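Carbohydrate oxidase (Microdochium nivale, PDB 3RJA) oxidises the C1 hydroxyl of mono-, oligo- and polysaccharides to the corresponding lactones, using FAD and reducing molecular oxygen to hydrogen peroxide. Local coordinates at residues V210-W220 and N256-P267. Sequence-based numbering, arbitrary orientation.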
# COMPACT_ATOMS: atom_id res chain seq x y z
N VAL A 210 4.61 17.36 -18.21
CA VAL A 210 5.98 17.76 -17.88
C VAL A 210 6.35 17.26 -16.47
O VAL A 210 5.83 17.75 -15.45
CB VAL A 210 6.15 19.31 -18.01
CG1 VAL A 210 7.55 19.76 -17.65
CG2 VAL A 210 5.82 19.76 -19.43
N LEU A 211 7.25 16.28 -16.43
CA LEU A 211 7.71 15.68 -15.16
C LEU A 211 9.20 15.46 -15.24
O LEU A 211 9.75 15.17 -16.33
CB LEU A 211 7.02 14.34 -14.89
CG LEU A 211 5.50 14.34 -14.69
CD1 LEU A 211 4.92 12.93 -14.83
CD2 LEU A 211 5.05 15.03 -13.37
N THR A 212 9.85 15.57 -14.09
CA THR A 212 11.27 15.31 -14.02
C THR A 212 11.59 14.25 -12.95
O THR A 212 11.28 14.42 -11.75
CB THR A 212 12.04 16.60 -13.68
OG1 THR A 212 11.83 17.57 -14.70
CG2 THR A 212 13.52 16.33 -13.57
N ARG A 213 12.21 13.18 -13.39
CA ARG A 213 12.75 12.21 -12.48
C ARG A 213 14.12 12.69 -12.03
O ARG A 213 14.93 13.12 -12.84
CB ARG A 213 12.89 10.85 -13.13
CG ARG A 213 13.71 9.88 -12.28
CD ARG A 213 13.50 8.45 -12.73
NE ARG A 213 14.19 7.57 -11.79
CZ ARG A 213 13.99 6.27 -11.69
NH1 ARG A 213 13.11 5.65 -12.47
NH2 ARG A 213 14.68 5.58 -10.79
N PHE A 214 14.37 12.59 -10.73
CA PHE A 214 15.64 13.03 -10.20
C PHE A 214 16.18 12.04 -9.19
O PHE A 214 15.46 11.15 -8.71
CB PHE A 214 15.52 14.45 -9.61
CG PHE A 214 14.61 14.56 -8.42
CD1 PHE A 214 15.11 14.39 -7.13
CD2 PHE A 214 13.27 14.86 -8.58
CE1 PHE A 214 14.30 14.55 -6.00
CE2 PHE A 214 12.44 14.99 -7.49
CZ PHE A 214 12.94 14.83 -6.19
N GLY A 215 17.47 12.20 -8.89
CA GLY A 215 18.18 11.26 -8.04
C GLY A 215 19.45 11.90 -7.51
O GLY A 215 20.07 12.72 -8.21
N VAL A 216 19.82 11.52 -6.28
CA VAL A 216 21.06 11.99 -5.65
C VAL A 216 21.74 10.81 -4.95
O VAL A 216 21.17 10.22 -4.03
CB VAL A 216 20.79 13.09 -4.58
CG1 VAL A 216 22.11 13.54 -3.94
CG2 VAL A 216 20.04 14.29 -5.20
N THR A 217 22.95 10.46 -5.39
CA THR A 217 23.77 9.50 -4.68
C THR A 217 24.35 10.20 -3.45
O THR A 217 25.13 11.15 -3.59
CB THR A 217 24.91 9.01 -5.60
OG1 THR A 217 24.37 8.69 -6.89
CG2 THR A 217 25.60 7.78 -5.03
N LEU A 218 23.97 9.77 -2.26
CA LEU A 218 24.23 10.55 -1.06
C LEU A 218 25.67 10.46 -0.60
O LEU A 218 26.21 11.43 -0.06
CB LEU A 218 23.29 10.16 0.09
CG LEU A 218 21.83 10.52 -0.21
CD1 LEU A 218 20.86 9.77 0.71
CD2 LEU A 218 21.66 12.06 -0.09
N ASN A 219 26.28 9.30 -0.83
CA ASN A 219 27.60 8.95 -0.30
C ASN A 219 27.79 9.15 1.21
O ASN A 219 28.80 9.71 1.63
CB ASN A 219 28.71 9.61 -1.11
CG ASN A 219 28.70 9.15 -2.55
OD1 ASN A 219 28.70 7.96 -2.81
ND2 ASN A 219 28.67 10.09 -3.48
N TRP A 220 26.83 8.68 2.03
CA TRP A 220 26.99 8.65 3.48
C TRP A 220 27.83 7.41 3.87
O TRP A 220 27.30 6.30 3.93
CB TRP A 220 25.63 8.64 4.19
CG TRP A 220 24.74 9.81 3.88
CD1 TRP A 220 25.13 11.02 3.37
CD2 TRP A 220 23.32 9.88 4.03
NE1 TRP A 220 24.04 11.85 3.21
CE2 TRP A 220 22.92 11.18 3.62
CE3 TRP A 220 22.34 8.99 4.51
CZ2 TRP A 220 21.58 11.60 3.65
CZ3 TRP A 220 21.02 9.40 4.54
CH2 TRP A 220 20.64 10.70 4.11
N ASN A 256 24.67 2.19 0.27
CA ASN A 256 24.69 3.14 -0.84
C ASN A 256 23.39 3.95 -0.91
O ASN A 256 22.68 3.92 -1.92
CB ASN A 256 24.95 2.41 -2.18
CG ASN A 256 25.31 3.36 -3.33
OD1 ASN A 256 25.85 4.45 -3.12
ND2 ASN A 256 25.00 2.93 -4.55
N PRO A 257 23.07 4.71 0.16
CA PRO A 257 21.79 5.43 0.10
C PRO A 257 21.68 6.50 -1.03
O PRO A 257 22.68 7.12 -1.45
CB PRO A 257 21.69 6.11 1.48
CG PRO A 257 23.11 6.27 1.93
CD PRO A 257 23.83 5.03 1.39
N GLY A 258 20.47 6.70 -1.51
CA GLY A 258 20.23 7.72 -2.52
C GLY A 258 18.90 8.39 -2.25
O GLY A 258 18.03 7.80 -1.62
N ILE A 259 18.75 9.62 -2.72
CA ILE A 259 17.43 10.20 -2.86
C ILE A 259 16.89 9.81 -4.24
O ILE A 259 17.59 9.93 -5.24
CB ILE A 259 17.48 11.74 -2.70
CG1 ILE A 259 17.68 12.11 -1.21
CG2 ILE A 259 16.25 12.39 -3.31
CD1 ILE A 259 18.02 13.63 -0.95
N GLU A 260 15.65 9.32 -4.29
CA GLU A 260 14.95 9.23 -5.58
C GLU A 260 13.65 10.01 -5.50
O GLU A 260 12.95 9.97 -4.49
CB GLU A 260 14.54 7.81 -5.98
CG GLU A 260 15.39 6.68 -5.54
CD GLU A 260 14.71 5.34 -5.86
OE1 GLU A 260 14.40 4.58 -4.93
OE2 GLU A 260 14.43 5.09 -7.05
N GLY A 261 13.29 10.62 -6.61
CA GLY A 261 12.14 11.48 -6.62
C GLY A 261 11.56 11.75 -7.97
O GLY A 261 12.12 11.35 -9.02
N LEU A 262 10.41 12.41 -7.91
CA LEU A 262 9.64 12.86 -9.04
C LEU A 262 9.20 14.30 -8.79
O LEU A 262 8.61 14.62 -7.75
CB LEU A 262 8.41 11.96 -9.26
CG LEU A 262 7.69 12.21 -10.60
CD1 LEU A 262 8.63 11.91 -11.79
CD2 LEU A 262 6.32 11.46 -10.77
N TYR A 263 9.50 15.17 -9.75
CA TYR A 263 9.16 16.60 -9.65
C TYR A 263 8.14 17.00 -10.70
O TYR A 263 8.32 16.70 -11.91
CB TYR A 263 10.42 17.47 -9.77
CG TYR A 263 10.11 18.96 -9.64
CD1 TYR A 263 9.91 19.53 -8.39
CD2 TYR A 263 10.02 19.79 -10.77
CE1 TYR A 263 9.62 20.87 -8.24
CE2 TYR A 263 9.72 21.16 -10.64
CZ TYR A 263 9.51 21.69 -9.36
OH TYR A 263 9.21 23.02 -9.19
N TYR A 264 7.06 17.64 -10.26
CA TYR A 264 6.06 18.19 -11.18
C TYR A 264 6.55 19.50 -11.77
O TYR A 264 6.34 20.58 -11.18
CB TYR A 264 4.70 18.37 -10.49
CG TYR A 264 3.87 17.11 -10.51
CD1 TYR A 264 4.26 15.98 -9.76
CD2 TYR A 264 2.71 17.04 -11.29
CE1 TYR A 264 3.50 14.78 -9.80
CE2 TYR A 264 1.94 15.87 -11.32
CZ TYR A 264 2.34 14.74 -10.57
OH TYR A 264 1.58 13.61 -10.61
N GLY A 265 7.20 19.40 -12.93
CA GLY A 265 7.80 20.56 -13.61
C GLY A 265 9.12 20.19 -14.28
O GLY A 265 9.45 19.00 -14.43
N THR A 266 9.87 21.21 -14.70
CA THR A 266 11.06 21.01 -15.55
C THR A 266 12.30 20.70 -14.71
O THR A 266 12.33 20.98 -13.50
CB THR A 266 11.35 22.28 -16.38
OG1 THR A 266 11.75 23.33 -15.49
CG2 THR A 266 10.10 22.71 -17.19
N PRO A 267 13.35 20.14 -15.35
CA PRO A 267 14.61 19.91 -14.63
C PRO A 267 15.21 21.16 -13.96
O PRO A 267 15.82 21.05 -12.87
CB PRO A 267 15.55 19.38 -15.72
CG PRO A 267 14.62 18.77 -16.76
CD PRO A 267 13.38 19.59 -16.74
O HOH W 1 16.96 5.67 -8.64
O HOH W 2 28.73 5.92 -4.29
O HOH W 3 25.32 6.48 -1.43
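Phe214 lays its ring across the backbone of Gly261, its partner in a hydrogen-bonded pair of two antiparallel strands. Gly261 CA sits 3.7 Å from the Phe214 ring centroid, over one face, in a CH-pi contact. The ring is swung over the neighbouring strand because CG stands between the backbone N and the carbonyl carbon (chi1 65°). Gly261 has no side chain, which lets the ring lie directly on its backbone. On the same face, beta-branched Val216 and Ile259 meet CB to CB at 4.0 Å, and Ile259 CG2 touches Phe214 CE1.

On the other face, Leu211 puts CD2 over the centre of the Tyr264 ring, 3.5 Å from its centroid. Nearby, the extended Arg213 lies alongside Glu260. Arg213 NH2 and Glu260 OE2 are 3.8 Å apart, a long salt bridge of charges alone, since the oxygen lies well out of the guanidinium plane; a water in that plane accepts from NH2 and donates to OE2. Arg213 NH1 bonds Ser301. Glu260 lies about 5 Å (side chain to ligand) from the bound substrate analogue and its OE1 bonds Tyr252 OH of that pocket, consistent with a second-shell role.

Paired backbone bonds at Thr212/Tyr263, Phe214/Gly261 and Val216/Ile259 set this register. At one end Thr212 OG1 donates to Gly265 O at 2.8 Å, gripping the turn where Thr266 N-caps helix 267-278; Gly265 adopts backbone angles that call for glycine. At the other, Pro257 O accepts from Leu218 N, and Pro257 CG packs 3.8 Å from Trp220 CE3.

Strands 211-217 and 258-264 are neighbours in the large antiparallel sheet of the substrate-binding domain characteristic of this FAD-linked oxidase family, between strands 286-293 and 245-251. Helix 267-278 covers the Phe214 face: Trp270 stacks on Phe214, and Phe274 and Leu277 pack on Ile259.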